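PDB 6IKX: UTP--glucose-1-phosphate uridylyltransferase from Acinetobacter baumannii, which catalyses the transfer of a uridylyl group from UTP to alpha-D-glucose 1-phosphate, yielding UDP-glucose and diphosphate. Local coordinates for residues 30-35 with 273-278; 47-52 with 93-98. The protein carries 1 engineered substitution. All blocks are in the same frame, centred on the assembly; numbering follows the deposited sequence.

Contact 1: 30-35 with 273-278; sequences VVDRPA and LEHPKL
Asp32 and His275 meet tip to tip, His275 NE2 donating to Asp32 OD2 over 2.8 Å. The bond is bent, 139° at the hydrogen, with OD2 tilted out of the ring plane; NE2 in turn comes from above the carboxylate, whose plane stands 80° from that of the ring. Beside this polar bond, Val31 CG1 lies 3.8 Å from His275 CD2, approaching the ring obliquely. The same methyl meets Leu278 CD1 at 4.1 Å, and that CD1 sits over the centre of the imidazole, while Pro276 CD packs on the opposite face nearer the rim. The ring is thus sandwiched by its own loop, and its far nitrogen is fixed as well: ND1 accepts from the backbone N of Leu278 at 2.9 Å and from the N of Lys277 at 3.2 Å, a pattern consistent with a neutral ring protonated on NE2. This is a histidine–carboxylate hydrogen bond, here a structural one away from the UTP and UDP-glucose sites; it joins the tight turn between strands 29-30 and 33-34 to the loop connecting the C-terminal helices 261-273 and 279-287. The carboxylate is positioned in turn by Arg33, which grips it side-on: NE bonds to Asp32 OD1 at 2.8 Å and NH2 to OD2 at 2.9 Å, both on the syn side but tilted out of the carboxylate plane. NH2 and His275 NE2 come to OD2 from opposite faces of that plane. Farther out, Arg33 NH1 forms a salt bridge with Glu37 on helix 35-44, and Lys261 of a second subunit forms another with Asp32 OD2, drawing this carboxylate into the subunit interface.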
loop_
_atom_site.group_PDB
_atom_site.type_symbol
_atom_site.label_atom_id
_atom_site.label_comp_id
_atom_site.label_asym_id
_atom_site.label_seq_id
_atom_site.Cartn_x
_atom_site.Cartn_y
_atom_site.Cartn_z
ATOM N N VAL A 30 -4.489 6.536 -20.269
ATOM C CA VAL A 30 -4.640 7.363 -21.486
ATOM C C VAL A 30 -4.370 6.439 -22.661
ATOM O O VAL A 30 -3.190 6.184 -22.956
ATOM C CB VAL A 30 -3.686 8.556 -21.423
ATOM C CG1 VAL A 30 -3.635 9.317 -22.746
ATOM C CG2 VAL A 30 -4.067 9.452 -20.257
ATOM N N VAL A 31 -5.443 5.891 -23.223
ATOM C CA VAL A 31 -5.407 4.815 -24.250
ATOM C C VAL A 31 -5.091 3.488 -23.552
ATOM O O VAL A 31 -6.016 2.703 -23.297
ATOM C CB VAL A 31 -4.399 5.116 -25.375
ATOM C CG1 VAL A 31 -4.622 4.210 -26.568
ATOM C CG2 VAL A 31 -4.440 6.570 -25.798
ATOM N N ASP A 32 -3.824 3.209 -23.287
ATOM C CA ASP A 32 -3.436 1.894 -22.741
ATOM C C ASP A 32 -2.284 2.002 -21.740
ATOM O O ASP A 32 -1.736 0.919 -21.409
ATOM C CB ASP A 32 -3.034 1.008 -23.918
ATOM C CG ASP A 32 -1.747 1.443 -24.616
ATOM O OD1 ASP A 32 -1.303 2.575 -24.375
ATOM O OD2 ASP A 32 -1.193 0.624 -25.388
ATOM N N ARG A 33 -1.885 3.207 -21.300
ATOM C CA ARG A 33 -0.846 3.363 -20.240
ATOM C C ARG A 33 -1.135 4.573 -19.341
ATOM O O ARG A 33 -1.841 5.493 -19.705
ATOM C CB ARG A 33 0.507 3.474 -20.941
ATOM C CG ARG A 33 0.644 4.743 -21.753
ATOM C CD ARG A 33 1.596 4.654 -22.922
ATOM N NE ARG A 33 1.216 3.603 -23.850
ATOM C CZ ARG A 33 1.947 2.539 -24.153
ATOM N NH1 ARG A 33 3.147 2.364 -23.629
ATOM N NH2 ARG A 33 1.465 1.648 -24.988
ATOM N N PRO A 34 -0.616 4.651 -18.106
ATOM C CA PRO A 34 -0.894 5.815 -17.260
ATOM C C PRO A 34 -0.298 7.119 -17.843
ATOM O O PRO A 34 0.709 7.091 -18.567
ATOM C CB PRO A 34 -0.241 5.371 -15.934
ATOM C CG PRO A 34 0.934 4.554 -16.408
ATOM C CD PRO A 34 0.289 3.692 -17.471
ATOM N N ALA A 35 -0.950 8.245 -17.548
ATOM C CA ALA A 35 -0.623 9.594 -18.072
ATOM C C ALA A 35 0.875 9.880 -17.835
ATOM O O ALA A 35 1.528 10.441 -18.720
ATOM C CB ALA A 35 -1.535 10.611 -17.405
ATOM N N LEU A 273 -5.794 7.848 -31.513
ATOM C CA LEU A 273 -5.733 7.882 -33.007
ATOM C C LEU A 273 -4.284 7.755 -33.498
ATOM O O LEU A 273 -4.076 7.176 -34.566
ATOM C CB LEU A 273 -6.392 9.159 -33.532
ATOM C CG LEU A 273 -7.889 9.034 -33.838
ATOM C CD2 LEU A 273 -8.531 10.402 -33.907
ATOM N N GLU A 274 -3.316 8.218 -32.715
ATOM C CA GLU A 274 -1.880 8.142 -33.053
ATOM C C GLU A 274 -1.278 6.813 -32.584
ATOM O O GLU A 274 -0.058 6.629 -32.747
ATOM C CB GLU A 274 -1.139 9.274 -32.353
ATOM C CG GLU A 274 -0.978 10.523 -33.184
ATOM C CD GLU A 274 0.392 11.120 -32.934
ATOM O OE1 GLU A 274 1.306 10.332 -32.608
ATOM O OE2 GLU A 274 0.543 12.355 -33.037
ATOM N N HIS A 275 -2.044 5.918 -31.954
ATOM C CA HIS A 275 -1.415 4.719 -31.344
ATOM C C HIS A 275 -0.840 3.856 -32.463
ATOM O O HIS A 275 -1.571 3.457 -33.362
ATOM C CB HIS A 275 -2.394 3.949 -30.479
ATOM C CG HIS A 275 -1.737 2.954 -29.588
ATOM N ND1 HIS A 275 -1.410 1.691 -30.024
ATOM C CD2 HIS A 275 -1.417 3.013 -28.273
ATOM C CE1 HIS A 275 -0.891 1.016 -29.018
ATOM N NE2 HIS A 275 -0.888 1.811 -27.922
ATOM N N PRO A 276 0.466 3.515 -32.425
ATOM C CA PRO A 276 1.134 2.926 -33.585
ATOM C C PRO A 276 0.560 1.531 -33.857
ATOM O O PRO A 276 0.708 1.042 -34.964
ATOM C CB PRO A 276 2.612 2.845 -33.188
ATOM C CG PRO A 276 2.603 2.854 -31.656
ATOM C CD PRO A 276 1.338 3.584 -31.240
ATOM N N LYS A 277 -0.107 0.959 -32.848
ATOM C CA LYS A 277 -0.703 -0.395 -32.902
ATOM C C LYS A 277 -2.237 -0.322 -32.936
ATOM O O LYS A 277 -2.791 -1.107 -33.684
ATOM C CB LYS A 277 -0.130 -1.236 -31.761
ATOM C CG LYS A 277 0.603 -2.498 -32.205
ATOM C CD LYS A 277 1.735 -2.942 -31.295
ATOM C CE LYS A 277 3.106 -2.470 -31.728
ATOM N NZ LYS A 277 3.357 -2.718 -33.166
ATOM N N LEU A 278 -2.909 0.623 -32.260
ATOM C CA LEU A 278 -4.407 0.657 -32.165
ATOM C C LEU A 278 -5.037 1.761 -33.006
ATOM O O LEU A 278 -6.258 1.762 -33.100
ATOM C CB LEU A 278 -4.803 0.904 -30.717
ATOM C CG LEU A 278 -4.269 -0.117 -29.732
ATOM C CD1 LEU A 278 -4.161 0.515 -28.362
ATOM C CD2 LEU A 278 -5.155 -1.363 -29.720
#

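Contact 2: 47-52 with 93-98; sequences GIEQII and PEHVSV
Val96 CG1 is anti to its backbone N (chi1 169°) and rests 3.6 Å from Glu49 O, while Ser97 OG, between its backbone N and carbonyl carbon (chi1 47°), lies 3.8 Å from Gln50 CG. The backbones pair alongside: Ser97 N donates to Glu49 O at 2.9 Å, and Ile51 N to Ser97 O at 3.0 Å, the latter nearly straight at 165°. Glu49 O also takes a CA-H...O contact from Val96 CA and a hydrogen bond from a water, which donates to His95 O too. Ahead of the paired residues, Glu49 and His95 cross at about a right angle, CG of the glutamate lying 3.7 Å from ND1 at the edge of the imidazole. On the other face of the sheet from Gln50 and Ser97, Ile51 CB meets Val98 CG2 at 4.2 Å; Ile51 and Val96 also pack against Ala43 and Val44 of helix 35-44, respectively. A Schellman motif ends that helix at Gly47, and a type I turn, Pro93 to Val96, leads into the second strand. The result is the start of a parallel strand pair, 50-55 beside 97-102, in the Rossmann-like nucleotide-binding sheet of the GT-A fold.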
loop_
_atom_site.group_PDB
_atom_site.type_symbol
_atom_site.label_atom_id
_atom_site.label_comp_id
_atom_site.label_asym_id
_atom_site.label_seq_id
_atom_site.Cartn_x
_atom_site.Cartn_y
_atom_site.Cartn_z
ATOM N N GLY A 47 16.818 14.236 -23.071
ATOM C CA GLY A 47 18.119 13.879 -22.482
ATOM C C GLY A 47 18.089 13.888 -20.971
ATOM O O GLY A 47 19.184 13.894 -20.381
ATOM N N ILE A 48 16.907 13.866 -20.337
ATOM C CA ILE A 48 16.858 13.758 -18.849
ATOM C C ILE A 48 17.294 12.342 -18.471
ATOM O O ILE A 48 16.938 11.364 -19.179
ATOM C CB ILE A 48 15.480 14.149 -18.259
ATOM C CG1 ILE A 48 15.103 15.593 -18.612
ATOM C CG2 ILE A 48 15.427 13.894 -16.744
ATOM C CD1 ILE A 48 16.037 16.633 -18.027
ATOM N N GLU A 49 18.000 12.243 -17.359
ATOM C CA GLU A 49 18.588 10.981 -16.853
ATOM C C GLU A 49 18.106 10.645 -15.448
ATOM O O GLU A 49 18.172 9.457 -15.111
ATOM C CB GLU A 49 20.114 11.117 -16.846
ATOM C CG GLU A 49 20.691 10.997 -18.250
ATOM C CD GLU A 49 22.200 11.083 -18.372
ATOM O OE1 GLU A 49 22.884 11.278 -17.334
ATOM O OE2 GLU A 49 22.676 10.982 -19.514
ATOM N N GLN A 50 17.769 11.659 -14.646
ATOM C CA GLN A 50 17.320 11.531 -13.242
ATOM C C GLN A 50 15.928 12.166 -13.126
ATOM O O GLN A 50 15.830 13.451 -13.244
ATOM C CB GLN A 50 18.301 12.196 -12.280
ATOM C CG GLN A 50 18.118 11.752 -10.825
ATOM C CD GLN A 50 18.999 12.514 -9.863
ATOM O OE1 GLN A 50 19.242 13.715 -9.999
ATOM N NE2 GLN A 50 19.500 11.810 -8.869
ATOM N N ILE A 51 14.904 11.299 -12.981
ATOM C CA ILE A 51 13.476 11.666 -12.760
ATOM C C ILE A 51 13.294 11.828 -11.254
ATOM O O ILE A 51 13.488 10.860 -10.520
ATOM C CB ILE A 51 12.535 10.627 -13.397
ATOM C CG1 ILE A 51 12.647 10.654 -14.927
ATOM C CG2 ILE A 51 11.085 10.835 -12.958
ATOM C CD1 ILE A 51 12.359 12.013 -15.531
ATOM N N ILE A 52 13.035 13.045 -10.792
ATOM C CA ILE A 52 12.879 13.340 -9.338
ATOM C C ILE A 52 11.391 13.542 -9.068
ATOM O O ILE A 52 10.904 14.654 -9.352
ATOM C CB ILE A 52 13.719 14.560 -8.926
ATOM C CG1 ILE A 52 15.156 14.426 -9.440
ATOM C CG2 ILE A 52 13.666 14.764 -7.410
ATOM C CD1 ILE A 52 16.030 15.638 -9.196
ATOM N N PRO A 93 14.966 3.660 -20.022
ATOM C CA PRO A 93 16.293 3.148 -20.354
ATOM C C PRO A 93 17.170 2.844 -19.134
ATOM O O PRO A 93 16.858 3.295 -18.057
ATOM C CB PRO A 93 16.928 4.318 -21.131
ATOM C CG PRO A 93 15.724 5.014 -21.705
ATOM C CD PRO A 93 14.767 5.022 -20.527
ATOM N N GLU A 94 18.257 2.111 -19.372
ATOM C CA GLU A 94 19.219 1.588 -18.358
ATOM C C GLU A 94 19.838 2.749 -17.577
ATOM O O GLU A 94 19.877 2.642 -16.361
ATOM C CB GLU A 94 20.336 0.754 -19.006
ATOM C CG GLU A 94 20.672 1.112 -20.462
ATOM C CD GLU A 94 19.892 0.329 -21.522
ATOM O OE1 GLU A 94 18.949 0.919 -22.136
ATOM O OE2 GLU A 94 20.219 -0.878 -21.740
ATOM N N HIS A 95 20.264 3.811 -18.270
ATOM C CA HIS A 95 20.939 5.015 -17.713
ATOM C C HIS A 95 19.999 6.007 -16.980
ATOM O O HIS A 95 20.518 7.053 -16.548
ATOM C CB HIS A 95 21.643 5.740 -18.854
ATOM C CG HIS A 95 20.720 6.303 -19.876
ATOM N ND1 HIS A 95 20.424 7.659 -19.929
ATOM C CD2 HIS A 95 20.065 5.725 -20.907
ATOM C CE1 HIS A 95 19.625 7.895 -20.948
ATOM N NE2 HIS A 95 19.400 6.718 -21.569
ATOM N N VAL A 96 18.687 5.748 -16.875
ATOM C CA VAL A 96 17.715 6.692 -16.255
ATOM C C VAL A 96 17.360 6.147 -14.872
ATOM O O VAL A 96 16.931 4.993 -14.776
ATOM C CB VAL A 96 16.463 6.905 -17.129
ATOM C CG1 VAL A 96 15.356 7.654 -16.393
ATOM C CG2 VAL A 96 16.811 7.624 -18.424
ATOM N N SER A 97 17.541 6.950 -13.836
ATOM C CA SER A 97 17.152 6.571 -12.462
ATOM C C SER A 97 15.866 7.333 -12.122
ATOM O O SER A 97 15.704 8.444 -12.621
ATOM C CB SER A 97 18.291 6.855 -11.519
ATOM O OG SER A 97 18.800 8.150 -11.780
ATOM N N VAL A 98 14.959 6.735 -11.356
ATOM C CA VAL A 98 13.754 7.420 -10.826
ATOM C C VAL A 98 13.905 7.543 -9.317
ATOM O O VAL A 98 14.119 6.525 -8.699
ATOM C CB VAL A 98 12.491 6.644 -11.192
ATOM C CG1 VAL A 98 11.265 7.345 -10.611
ATOM C CG2 VAL A 98 12.384 6.491 -12.696
HETATM O O HOH W 1 20.372 7.987 -13.755
#

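How the contacts relate
Contact 2 belongs to the central sheet and is held mainly by backbone pairing with aliphatic packing, although its entrance, at Glu49 and His95, lies toward the surface. Contact 1 lies at the periphery of the fold yet is largely buried, and there side-chain charge and an imidazole do the work between two loops. Helix 35-44 links them: it begins at the end of 30-35 and ends shortly before 47-52, which leads into strand 50-55. Their centres are 22 Å apart and they do not touch; along the chain, contact 2 is nested within the loop that contact 1 closes. Each also borders another subunit, but a different one.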